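Side-chain contacts in ribonucleoside-diphosphate reductase subunit beta (Clostridium botulinum, PDB 6ZJK), which houses the diiron centre of a class I ribonucleotide reductase and probably supplies the radical with which its partner subunit reduces ribonucleoside diphosphates to deoxyribonucleotides: residues A[118-123]-A[182-187]; A[196-201]-A[266-271]; A[208-213]-A[277-282]; A[303-308]-A[324-329]. All coordinates share one frame; numbering follows the deposited sequence. Where two conformers were deposited one is given.

In the fold
The four contacts illustrate how an almost wholly helical subunit is joined by small groups of side chains, between helices and between loops and helices. Contact 1, between the loop 118-123 and helix 168-186, comes first along the chain and lies closest to contact 2, their centres about 16 Å apart. Contacts 2 and 3 both join helix 190-220 to helix 262-287, at points whose centres are about 17 Å apart, and their segments alternate in sequence. Contact 4 folds the chain after helix 296-313 back onto it and touches contact 3 directly, through I303 and L306. Contacts 1 and 4 lie about 32 Å apart, centre to centre, on opposite sides of the chain's centre. Together they join loops and helices of the bundle that houses the iron site.

Contact 1 (A[118-123]-A[182-187]); sequences SRYITA and EKFNKE
Y120 and F184 meet as two rings turned steeply against each other, with planes at 62° and centroids 5.1 Å apart. The edge of F184 is directed toward the face of Y120, an offset edge-to-face pair. F184 CZ stands 3.4 Å above the tyrosine plane, displaced from the ring centre toward the CD1-CE1 side. Its nearest neighbour there is Y120 CE1, 3.5 Å from F184 CZ, while F184 CE2 follows at 3.8 Å from the same Y120 CE1. The two side chains slide past one another in opposite directions, and F184 CZ comes to lie over the CD1-CE1 flank of the tyrosine. On the helix, F184 holds CG anti to its own backbone N (chi1 173°), carrying the ring toward the loop. Y120 itself sits at the third position of a type I turn running from S118 to I121. F193 meets F184 with a second inclined ring, and P188 packs on Y120, so the pair belongs to a larger apolar cluster. Close by, E182 and N185 of the same helix bond to I28 and K25 of the second subunit, which places the pair near the dimer interface. No hydrogen bond or salt bridge joins the two segments; the contact between them is chiefly aromatic, and it probably relies on dispersion and on the weakly positive ring edge facing a pi cloud.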
# COMPACT_ATOMS: atom_id res chain seq x y z
N SER A 118 6.80 -8.22 -2.35
CA SER A 118 5.55 -8.38 -3.04
C SER A 118 5.59 -8.51 -4.54
O SER A 118 4.83 -9.19 -5.09
CB SER A 118 4.66 -7.25 -2.68
OG SER A 118 3.40 -7.46 -3.16
N ARG A 119 6.56 -7.95 -5.20
CA ARG A 119 6.68 -8.05 -6.60
C ARG A 119 7.22 -9.34 -7.17
O ARG A 119 7.32 -9.49 -8.34
CB ARG A 119 7.40 -6.80 -7.10
CG ARG A 119 8.87 -6.85 -7.37
CD ARG A 119 9.38 -5.51 -7.92
NE ARG A 119 10.75 -5.29 -7.47
CZ ARG A 119 11.72 -4.66 -8.14
NH1 ARG A 119 11.53 -4.16 -9.34
NH2 ARG A 119 12.90 -4.55 -7.59
N TYR A 120 7.53 -10.26 -6.29
CA TYR A 120 8.01 -11.57 -6.68
C TYR A 120 6.97 -12.59 -6.31
O TYR A 120 7.06 -13.69 -6.66
CB TYR A 120 9.32 -11.91 -6.03
CG TYR A 120 10.46 -11.14 -6.59
CD1 TYR A 120 10.85 -9.96 -6.04
CD2 TYR A 120 11.12 -11.58 -7.67
CE1 TYR A 120 11.88 -9.25 -6.56
CE2 TYR A 120 12.14 -10.86 -8.18
CZ TYR A 120 12.51 -9.70 -7.60
OH TYR A 120 13.53 -9.00 -8.12
N ILE A 121 5.96 -12.20 -5.58
CA ILE A 121 4.91 -13.07 -5.19
C ILE A 121 3.86 -13.28 -6.31
O ILE A 121 3.27 -12.37 -6.75
CB ILE A 121 4.20 -12.52 -3.97
CG1 ILE A 121 5.14 -12.52 -2.77
CG2 ILE A 121 2.97 -13.31 -3.68
CD1 ILE A 121 5.44 -13.86 -2.17
N THR A 122 3.64 -14.52 -6.72
CA THR A 122 2.72 -14.82 -7.80
C THR A 122 1.31 -15.20 -7.48
O THR A 122 0.64 -15.67 -8.29
CB THR A 122 3.27 -15.83 -8.79
OG1 THR A 122 3.65 -17.00 -8.11
CG2 THR A 122 4.45 -15.30 -9.43
N ALA A 123 0.90 -14.99 -6.26
CA ALA A 123 -0.48 -15.18 -5.81
C ALA A 123 -1.07 -13.81 -5.50
O ALA A 123 -0.72 -13.20 -4.48
CB ALA A 123 -0.52 -16.05 -4.56
N GLU A 182 18.65 -5.37 1.90
CA GLU A 182 19.32 -4.83 0.72
C GLU A 182 20.13 -5.91 0.00
O GLU A 182 20.36 -5.81 -1.21
CB GLU A 182 20.20 -3.65 1.14
CG GLU A 182 20.97 -2.93 0.03
CD GLU A 182 20.14 -1.85 -0.67
OE1 GLU A 182 20.51 -1.48 -1.81
OE2 GLU A 182 19.15 -1.36 -0.09
N LYS A 183 20.46 -7.02 0.67
CA LYS A 183 21.16 -8.00 -0.15
C LYS A 183 20.20 -8.69 -1.11
O LYS A 183 20.54 -8.96 -2.27
CB LYS A 183 21.81 -9.03 0.76
CG LYS A 183 22.47 -10.21 0.06
CD LYS A 183 23.94 -10.36 0.40
CE LYS A 183 24.61 -11.18 -0.69
NZ LYS A 183 26.06 -10.83 -0.80
N PHE A 184 18.90 -8.67 -0.88
CA PHE A 184 17.99 -9.18 -1.86
C PHE A 184 17.69 -8.12 -2.86
O PHE A 184 17.59 -8.40 -4.02
CB PHE A 184 16.70 -9.63 -1.21
CG PHE A 184 15.64 -10.03 -2.19
CD1 PHE A 184 15.83 -11.08 -3.04
CD2 PHE A 184 14.46 -9.36 -2.25
CE1 PHE A 184 14.87 -11.46 -3.93
CE2 PHE A 184 13.49 -9.73 -3.14
CZ PHE A 184 13.70 -10.78 -3.98
N ASN A 185 17.54 -6.90 -2.38
CA ASN A 185 17.23 -5.78 -3.24
C ASN A 185 18.19 -5.65 -4.40
O ASN A 185 17.81 -5.27 -5.48
CB ASN A 185 17.22 -4.49 -2.46
CG ASN A 185 16.76 -3.33 -3.31
OD1 ASN A 185 16.07 -3.50 -4.27
ND2 ASN A 185 17.19 -2.14 -2.95
N LYS A 186 19.44 -5.95 -4.15
CA LYS A 186 20.39 -5.85 -5.25
C LYS A 186 20.73 -7.20 -5.86
O LYS A 186 21.18 -7.25 -7.00
CB LYS A 186 21.65 -5.14 -4.76
CG LYS A 186 21.39 -3.68 -4.37
CD LYS A 186 22.68 -2.90 -4.17
CE LYS A 186 23.79 -3.41 -5.07
NZ LYS A 186 24.65 -2.32 -5.59
N GLU A 187 20.39 -8.31 -5.21
CA GLU A 187 20.69 -9.62 -5.79
C GLU A 187 19.50 -10.55 -5.59
O GLU A 187 19.48 -11.35 -4.64
CB GLU A 187 21.95 -10.21 -5.15
CG GLU A 187 22.54 -11.45 -5.84
CD GLU A 187 23.13 -12.43 -4.83
OE1 GLU A 187 22.94 -13.66 -5.02
OE2 GLU A 187 23.78 -11.97 -3.86

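Contact 2 (A[196-201]-A[266-271]); sequences AIMANY and EEFRQM
M198 reaches from helix 190-220 across to F268 on helix 262-287, and its atoms meet that residue in succession. CB comes first, 3.9 Å from F268 CD1. CG lies over one face of the ring, shifted toward the rim, a CH-pi contact with the centroid 4.0 Å from CG. A bend at chi2 (57°) then turns the chain toward the root of the phenylalanine: SD approaches F268 CB and CG and stands obliquely above the ring, with its centroid 4.6 Å from SD. The terminal CE ends beside the helix backbone, 3.4 Å from F268 O. Alongside, M271 SD packs at 4.2 Å from M198 CG, and the bend near the tip of M271 brings its CE to the amide of A199, 4.1 Å from A199 N. Beyond the two helices, I314 packs on M198 and F260 on F268, while I180 and Y181 of helix 168-186 touch A199. The segment axes approach to 10.3 Å at -35°, running in broadly the same direction, a separation spanned by the long side chains of M198 and M271 and the F268 ring. This is a Met-aromatic contact within the helix bundle of an R2-type, ferritin-like fold.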
# COMPACT_ATOMS: atom_id res chain seq x y z
N ALA A 196 15.25 -13.00 3.67
CA ALA A 196 14.56 -11.76 3.89
C ALA A 196 13.17 -11.97 4.47
O ALA A 196 12.70 -11.16 5.19
CB ALA A 196 14.46 -10.98 2.63
N ILE A 197 12.55 -13.08 4.15
CA ILE A 197 11.25 -13.35 4.66
C ILE A 197 11.35 -13.64 6.13
O ILE A 197 10.59 -13.20 6.88
CB ILE A 197 10.59 -14.55 3.95
CG1 ILE A 197 10.38 -14.26 2.47
CG2 ILE A 197 9.31 -14.92 4.61
CD1 ILE A 197 9.29 -13.32 2.15
N MET A 198 12.37 -14.36 6.51
CA MET A 198 12.58 -14.70 7.89
C MET A 198 12.96 -13.44 8.67
O MET A 198 12.55 -13.27 9.75
CB MET A 198 13.59 -15.86 7.99
CG MET A 198 13.85 -16.47 9.33
SD MET A 198 12.55 -17.13 10.28
CE MET A 198 13.27 -17.17 11.86
N ALA A 199 13.70 -12.54 8.06
CA ALA A 199 14.07 -11.28 8.68
C ALA A 199 12.84 -10.47 9.06
O ALA A 199 12.73 -9.99 10.14
CB ALA A 199 14.92 -10.50 7.77
N ASN A 200 11.91 -10.35 8.14
CA ASN A 200 10.67 -9.71 8.40
C ASN A 200 9.97 -10.27 9.58
O ASN A 200 9.49 -9.57 10.37
CB ASN A 200 9.75 -9.97 7.25
CG ASN A 200 9.52 -8.80 6.41
OD1 ASN A 200 8.80 -7.93 6.76
ND2 ASN A 200 10.14 -8.77 5.27
N TYR A 201 9.85 -11.59 9.64
CA TYR A 201 9.18 -12.29 10.72
C TYR A 201 9.82 -11.96 12.05
O TYR A 201 9.18 -11.66 12.98
CB TYR A 201 9.12 -13.81 10.43
CG TYR A 201 8.39 -14.66 11.42
CD1 TYR A 201 7.12 -14.39 11.75
CD2 TYR A 201 8.99 -15.74 12.01
CE1 TYR A 201 6.48 -15.13 12.67
CE2 TYR A 201 8.34 -16.50 12.92
CZ TYR A 201 7.08 -16.19 13.23
OH TYR A 201 6.39 -16.86 14.12
N GLU A 266 17.98 -24.67 9.82
CA GLU A 266 18.89 -24.31 10.91
C GLU A 266 19.41 -22.89 10.75
O GLU A 266 19.55 -22.16 11.73
CB GLU A 266 20.05 -25.31 11.00
CG GLU A 266 20.90 -25.18 12.27
CD GLU A 266 20.06 -25.30 13.54
OE1 GLU A 266 19.14 -26.15 13.58
OE2 GLU A 266 20.33 -24.57 14.51
N GLU A 267 19.63 -22.45 9.50
CA GLU A 267 20.03 -21.06 9.33
C GLU A 267 18.92 -20.10 9.77
O GLU A 267 19.19 -19.07 10.40
CB GLU A 267 20.41 -20.83 7.87
CG GLU A 267 21.35 -21.84 7.29
CD GLU A 267 21.78 -21.47 5.88
OE1 GLU A 267 21.84 -20.25 5.57
OE2 GLU A 267 22.04 -22.39 5.07
N PHE A 268 17.65 -20.45 9.63
CA PHE A 268 16.57 -19.64 10.20
C PHE A 268 16.63 -19.60 11.72
O PHE A 268 16.39 -18.56 12.34
CB PHE A 268 15.21 -20.17 9.73
CG PHE A 268 14.90 -19.90 8.28
CD1 PHE A 268 15.74 -19.09 7.51
CD2 PHE A 268 13.74 -20.39 7.70
CE1 PHE A 268 15.44 -18.82 6.18
CE2 PHE A 268 13.43 -20.13 6.37
CZ PHE A 268 14.28 -19.34 5.61
N ARG A 269 16.91 -20.74 12.36
CA ARG A 269 17.01 -20.80 13.82
C ARG A 269 18.13 -19.89 14.33
O ARG A 269 17.99 -19.28 15.40
CB ARG A 269 17.19 -22.24 14.29
CG ARG A 269 15.88 -23.04 14.24
CD ARG A 269 15.99 -24.47 14.73
NE ARG A 269 15.73 -24.63 16.15
CZ ARG A 269 16.67 -24.73 17.08
NH1 ARG A 269 17.95 -24.71 16.76
NH2 ARG A 269 16.32 -24.86 18.34
N GLN A 270 19.21 -19.79 13.60
CA GLN A 270 20.31 -18.97 13.99
C GLN A 270 20.06 -17.49 13.78
O GLN A 270 20.61 -16.68 14.47
CB GLN A 270 21.57 -19.35 13.26
CG GLN A 270 22.14 -20.67 13.71
CD GLN A 270 22.39 -20.76 15.18
OE1 GLN A 270 23.20 -20.06 15.71
NE2 GLN A 270 21.73 -21.69 15.84
N MET A 271 19.20 -17.15 12.83
CA MET A 271 18.82 -15.80 12.55
C MET A 271 18.04 -15.35 13.73
O MET A 271 18.22 -14.29 14.19
CB MET A 271 17.97 -15.71 11.30
CG MET A 271 18.72 -15.90 10.00
SD MET A 271 17.86 -15.46 8.51
CE MET A 271 17.49 -13.77 8.81

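Contact 3 (A[208-213]-A[277-282]); sequences FYSGFS and EHEIQW
The E279 carboxylate is the flat group that reaches S210 across the helix pair. Its OE2 takes a hydrogen bond from S210 OG at 2.6 Å, met on the anti side and 18° out of the carboxylate plane. The other oxygen, OE1, forms a salt bridge with R173 of helix 168-186, so the two ends of the group are held by different partners and its rotation is probably restrained. Within 208-213, the F212 ring has F208 O 3.2 Å above its centre, and F212 CE2 in turn lies over the centre of one Y209 face. R310 meets the Y209 ring in a cation-pi contact. The E279 chain bends at chi2 (56°), which brings the acid toward the serine. S210 CB lies only 2.9 Å from E279 OE2, so the pair is crowded and the exact geometry of the serine bond is doubtful. The pairing with R173 would probably favour the ionised carboxylate. A second serine, S213, turns its OG back to S210 O at 2.9 Å, a bond within its own helix. A single polar bridge thus spans two bundle helices, 190-220 and 262-287, with a third linked through R173, in the R2-type helical fold around the diiron centre.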
# COMPACT_ATOMS: atom_id res chain seq x y z
N PHE A 208 9.60 -5.43 17.60
CA PHE A 208 8.50 -4.62 17.95
C PHE A 208 7.94 -4.94 19.30
O PHE A 208 7.54 -4.07 19.98
CB PHE A 208 7.43 -4.57 16.85
CG PHE A 208 7.48 -3.34 16.03
CD1 PHE A 208 6.93 -2.18 16.47
CD2 PHE A 208 8.12 -3.33 14.87
CE1 PHE A 208 7.02 -1.06 15.72
CE2 PHE A 208 8.24 -2.21 14.13
CZ PHE A 208 7.69 -1.08 14.57
N TYR A 209 7.90 -6.20 19.67
CA TYR A 209 7.37 -6.64 20.95
C TYR A 209 8.22 -6.12 22.09
O TYR A 209 7.74 -5.78 23.08
CB TYR A 209 7.12 -8.16 20.98
CG TYR A 209 5.79 -8.49 20.38
CD1 TYR A 209 5.62 -8.54 19.05
CD2 TYR A 209 4.71 -8.71 21.16
CE1 TYR A 209 4.41 -8.81 18.49
CE2 TYR A 209 3.49 -8.98 20.62
CZ TYR A 209 3.36 -9.02 19.27
OH TYR A 209 2.18 -9.28 18.74
N SER A 210 9.50 -6.04 21.88
CA SER A 210 10.38 -5.43 22.87
C SER A 210 10.03 -3.96 23.09
O SER A 210 10.05 -3.47 24.23
CB SER A 210 11.84 -5.57 22.43
OG SER A 210 12.71 -4.80 23.26
N GLY A 211 9.79 -3.23 22.00
CA GLY A 211 9.47 -1.82 22.14
C GLY A 211 8.14 -1.59 22.84
O GLY A 211 8.02 -0.67 23.67
N PHE A 212 7.17 -2.45 22.57
CA PHE A 212 5.88 -2.28 23.18
C PHE A 212 5.97 -2.41 24.68
O PHE A 212 5.32 -1.72 25.38
CB PHE A 212 4.77 -3.25 22.70
CG PHE A 212 4.52 -3.27 21.23
CD1 PHE A 212 4.43 -2.13 20.51
CD2 PHE A 212 4.34 -4.46 20.59
CE1 PHE A 212 4.22 -2.16 19.15
CE2 PHE A 212 4.13 -4.51 19.24
CZ PHE A 212 4.07 -3.34 18.53
N SER A 213 6.76 -3.33 25.19
CA SER A 213 6.81 -3.51 26.64
C SER A 213 7.32 -2.27 27.36
O SER A 213 7.00 -2.09 28.54
CB SER A 213 7.64 -4.75 27.00
OG SER A 213 9.02 -4.57 26.72
N GLU A 277 19.64 -12.03 20.62
CA GLU A 277 20.80 -11.53 21.30
C GLU A 277 20.91 -10.02 21.14
O GLU A 277 21.08 -9.33 22.08
CB GLU A 277 22.04 -12.27 20.86
CG GLU A 277 22.28 -13.55 21.65
CD GLU A 277 23.27 -14.48 20.98
OE1 GLU A 277 24.16 -13.99 20.30
OE2 GLU A 277 23.14 -15.71 21.12
N HIS A 278 20.74 -9.53 19.94
CA HIS A 278 20.74 -8.13 19.67
C HIS A 278 19.66 -7.38 20.43
O HIS A 278 19.93 -6.42 21.03
CB HIS A 278 20.52 -7.86 18.20
CG HIS A 278 21.65 -8.25 17.33
ND1 HIS A 278 21.59 -8.13 15.97
CD2 HIS A 278 22.86 -8.76 17.60
CE1 HIS A 278 22.72 -8.54 15.44
NE2 HIS A 278 23.51 -8.93 16.41
N GLU A 279 18.44 -7.85 20.44
CA GLU A 279 17.32 -7.17 21.06
C GLU A 279 17.47 -7.11 22.58
O GLU A 279 17.09 -6.11 23.21
CB GLU A 279 16.01 -7.84 20.64
CG GLU A 279 14.77 -7.09 21.04
CD GLU A 279 14.76 -5.64 20.50
OE1 GLU A 279 15.19 -5.39 19.35
OE2 GLU A 279 14.37 -4.74 21.27
N ILE A 280 17.99 -8.16 23.19
CA ILE A 280 18.23 -8.15 24.64
C ILE A 280 19.29 -7.10 24.98
O ILE A 280 19.12 -6.29 25.91
CB ILE A 280 18.66 -9.54 25.12
CG1 ILE A 280 17.51 -10.54 25.01
CG2 ILE A 280 19.15 -9.48 26.56
CD1 ILE A 280 17.91 -11.98 25.38
N GLN A 281 20.40 -7.13 24.26
CA GLN A 281 21.45 -6.15 24.56
C GLN A 281 20.98 -4.72 24.29
O GLN A 281 21.21 -3.83 25.12
CB GLN A 281 22.65 -6.48 23.68
CG GLN A 281 23.97 -6.19 24.29
CD GLN A 281 25.07 -6.46 23.30
OE1 GLN A 281 26.20 -6.82 23.69
NE2 GLN A 281 24.76 -6.35 22.02
N TRP A 282 20.13 -4.47 23.29
CA TRP A 282 19.56 -3.15 23.04
C TRP A 282 18.60 -2.75 24.15
O TRP A 282 18.64 -1.62 24.64
CB TRP A 282 18.85 -3.15 21.67
CG TRP A 282 17.94 -1.97 21.41
CD1 TRP A 282 16.57 -1.96 21.48
CD2 TRP A 282 18.32 -0.63 21.01
NE1 TRP A 282 16.08 -0.72 21.15
CE2 TRP A 282 17.13 0.12 20.87
CE3 TRP A 282 19.54 -0.01 20.78
CZ2 TRP A 282 17.14 1.47 20.49
CZ3 TRP A 282 19.55 1.34 20.41
CH2 TRP A 282 18.35 2.06 20.27

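Contact 4 (A[303-308]-A[324-329]); sequences IKYLSN and NKHPME
Y305 lays its ring against H326 and the neighbouring backbone, and more of its surface is buried here than of any other residue in the two segments. H326 CA sits over one tyrosine face, a CH-pi contact 3.9 Å from the Y305 centroid, while the imidazole follows as an offset stack with centroids 4.6 Å apart and planes at 29°. The hydroxyl-side half of the ring lies along the imidazole, with Y305 CE2 3.7 Å from H326 CG and the phenol oxygen beside CD2. At the tyrosine's root, P327 CD touches Y305 CG at 3.9 Å, and N324 O approaches the ring edge at CE1. The histidine extends its ring away from its own backbone N (chi1 -167°). On its far face E329 CA lies 3.9 Å above the ring centre, so the imidazole is sandwiched between tyrosine and main chain. Its rotation is probably further limited by a hydrogen bond from M328 N to H326 ND1, 3.1 Å long and 30° out of the ring plane, with a weak bond between NE2 and D332 adding to it. ND1 as acceptor suggests a proton on NE2. Helix 296-313 turns Y305 outward to this loop, whereas I303 and L306 pack inward against helix 190-220 and, for I303, 262-287; P327 meets L298 and R301 earlier on the same helix, so the loop before helix 330-334 folds back along its outer side.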
# COMPACT_ATOMS: atom_id res chain seq x y z
N ILE A 303 12.29 -11.67 26.11
CA ILE A 303 12.62 -11.82 24.70
C ILE A 303 12.80 -13.29 24.34
O ILE A 303 12.31 -13.75 23.30
CB ILE A 303 13.88 -11.00 24.35
CG1 ILE A 303 13.71 -9.52 24.75
CG2 ILE A 303 14.18 -11.11 22.87
CD1 ILE A 303 12.47 -8.89 24.18
N LYS A 304 13.49 -14.06 25.20
CA LYS A 304 13.71 -15.48 24.92
C LYS A 304 12.40 -16.23 24.88
O LYS A 304 12.21 -17.12 24.04
CB LYS A 304 14.68 -16.09 25.95
CG LYS A 304 16.13 -15.68 25.75
CD LYS A 304 17.11 -16.34 26.73
CE LYS A 304 18.55 -15.82 26.52
NZ LYS A 304 19.55 -16.33 27.53
N TYR A 305 11.49 -15.92 25.82
CA TYR A 305 10.17 -16.56 25.83
C TYR A 305 9.42 -16.29 24.53
O TYR A 305 8.74 -17.17 24.00
CB TYR A 305 9.37 -16.06 27.03
CG TYR A 305 7.89 -16.42 27.00
CD1 TYR A 305 7.43 -17.66 27.43
CD2 TYR A 305 6.96 -15.50 26.53
CE1 TYR A 305 6.08 -17.97 27.40
CE2 TYR A 305 5.61 -15.80 26.49
CZ TYR A 305 5.17 -17.03 26.92
OH TYR A 305 3.82 -17.31 26.86
N LEU A 306 9.51 -15.06 24.03
CA LEU A 306 8.83 -14.73 22.78
C LEU A 306 9.40 -15.54 21.61
O LEU A 306 8.64 -16.00 20.75
CB LEU A 306 8.95 -13.23 22.49
CG LEU A 306 8.07 -12.32 23.35
CD1 LEU A 306 8.27 -10.82 23.01
CD2 LEU A 306 6.61 -12.69 23.22
N SER A 307 10.72 -15.71 21.56
CA SER A 307 11.29 -16.43 20.43
C SER A 307 10.84 -17.89 20.42
O SER A 307 10.67 -18.47 19.33
CB SER A 307 12.82 -16.33 20.43
OG SER A 307 13.41 -17.15 21.40
N ASN A 308 10.62 -18.50 21.59
CA ASN A 308 10.11 -19.88 21.61
C ASN A 308 8.75 -19.96 20.93
O ASN A 308 8.50 -20.87 20.13
CB ASN A 308 9.99 -20.39 23.05
CG ASN A 308 11.32 -20.51 23.75
OD1 ASN A 308 12.39 -20.54 23.14
ND2 ASN A 308 11.27 -20.57 25.07
N ASN A 324 9.91 -21.62 30.12
CA ASN A 324 8.58 -22.02 29.67
C ASN A 324 7.43 -21.23 30.27
O ASN A 324 6.32 -21.29 29.72
CB ASN A 324 8.39 -23.52 29.91
CG ASN A 324 8.82 -23.94 31.30
OD1 ASN A 324 9.15 -23.10 32.14
ND2 ASN A 324 8.88 -25.24 31.53
N LYS A 325 7.64 -20.47 31.34
CA LYS A 325 6.45 -19.71 31.71
C LYS A 325 6.70 -18.22 31.45
O LYS A 325 7.79 -17.70 31.72
CB LYS A 325 6.07 -19.94 33.18
CG LYS A 325 4.64 -19.43 33.51
CD LYS A 325 3.53 -20.15 32.74
CE LYS A 325 2.61 -19.13 32.07
NZ LYS A 325 3.17 -18.66 30.77
N HIS A 326 5.57 -17.59 31.17
CA HIS A 326 5.55 -16.21 30.73
C HIS A 326 6.06 -15.33 31.86
O HIS A 326 5.43 -15.28 32.92
CB HIS A 326 4.13 -15.83 30.31
CG HIS A 326 4.04 -14.54 29.57
ND1 HIS A 326 4.93 -13.50 29.75
CD2 HIS A 326 3.15 -14.11 28.65
CE1 HIS A 326 4.59 -12.49 28.97
NE2 HIS A 326 3.51 -12.83 28.30
N PRO A 327 7.17 -14.61 31.68
CA PRO A 327 7.74 -13.85 32.80
C PRO A 327 7.08 -12.51 33.07
O PRO A 327 7.33 -11.92 34.13
CB PRO A 327 9.21 -13.66 32.37
CG PRO A 327 9.14 -13.67 30.87
CD PRO A 327 8.03 -14.58 30.48
N MET A 328 6.24 -12.01 32.16
CA MET A 328 5.53 -10.74 32.33
C MET A 328 4.07 -10.91 31.91
O MET A 328 3.59 -10.26 30.99
CB MET A 328 6.15 -9.62 31.50
CG MET A 328 7.64 -9.42 31.64
SD MET A 328 8.17 -8.07 30.55
CE MET A 328 7.29 -6.68 31.26
N GLU A 329 3.35 -11.80 32.59
CA GLU A 329 2.02 -12.21 32.14
C GLU A 329 1.03 -11.05 32.03
O GLU A 329 0.07 -11.14 31.25
CB GLU A 329 1.47 -13.32 33.04
CG GLU A 329 0.24 -13.94 32.42
CD GLU A 329 0.11 -15.41 32.69
OE1 GLU A 329 1.14 -16.06 33.03
OE2 GLU A 329 -1.01 -15.94 32.53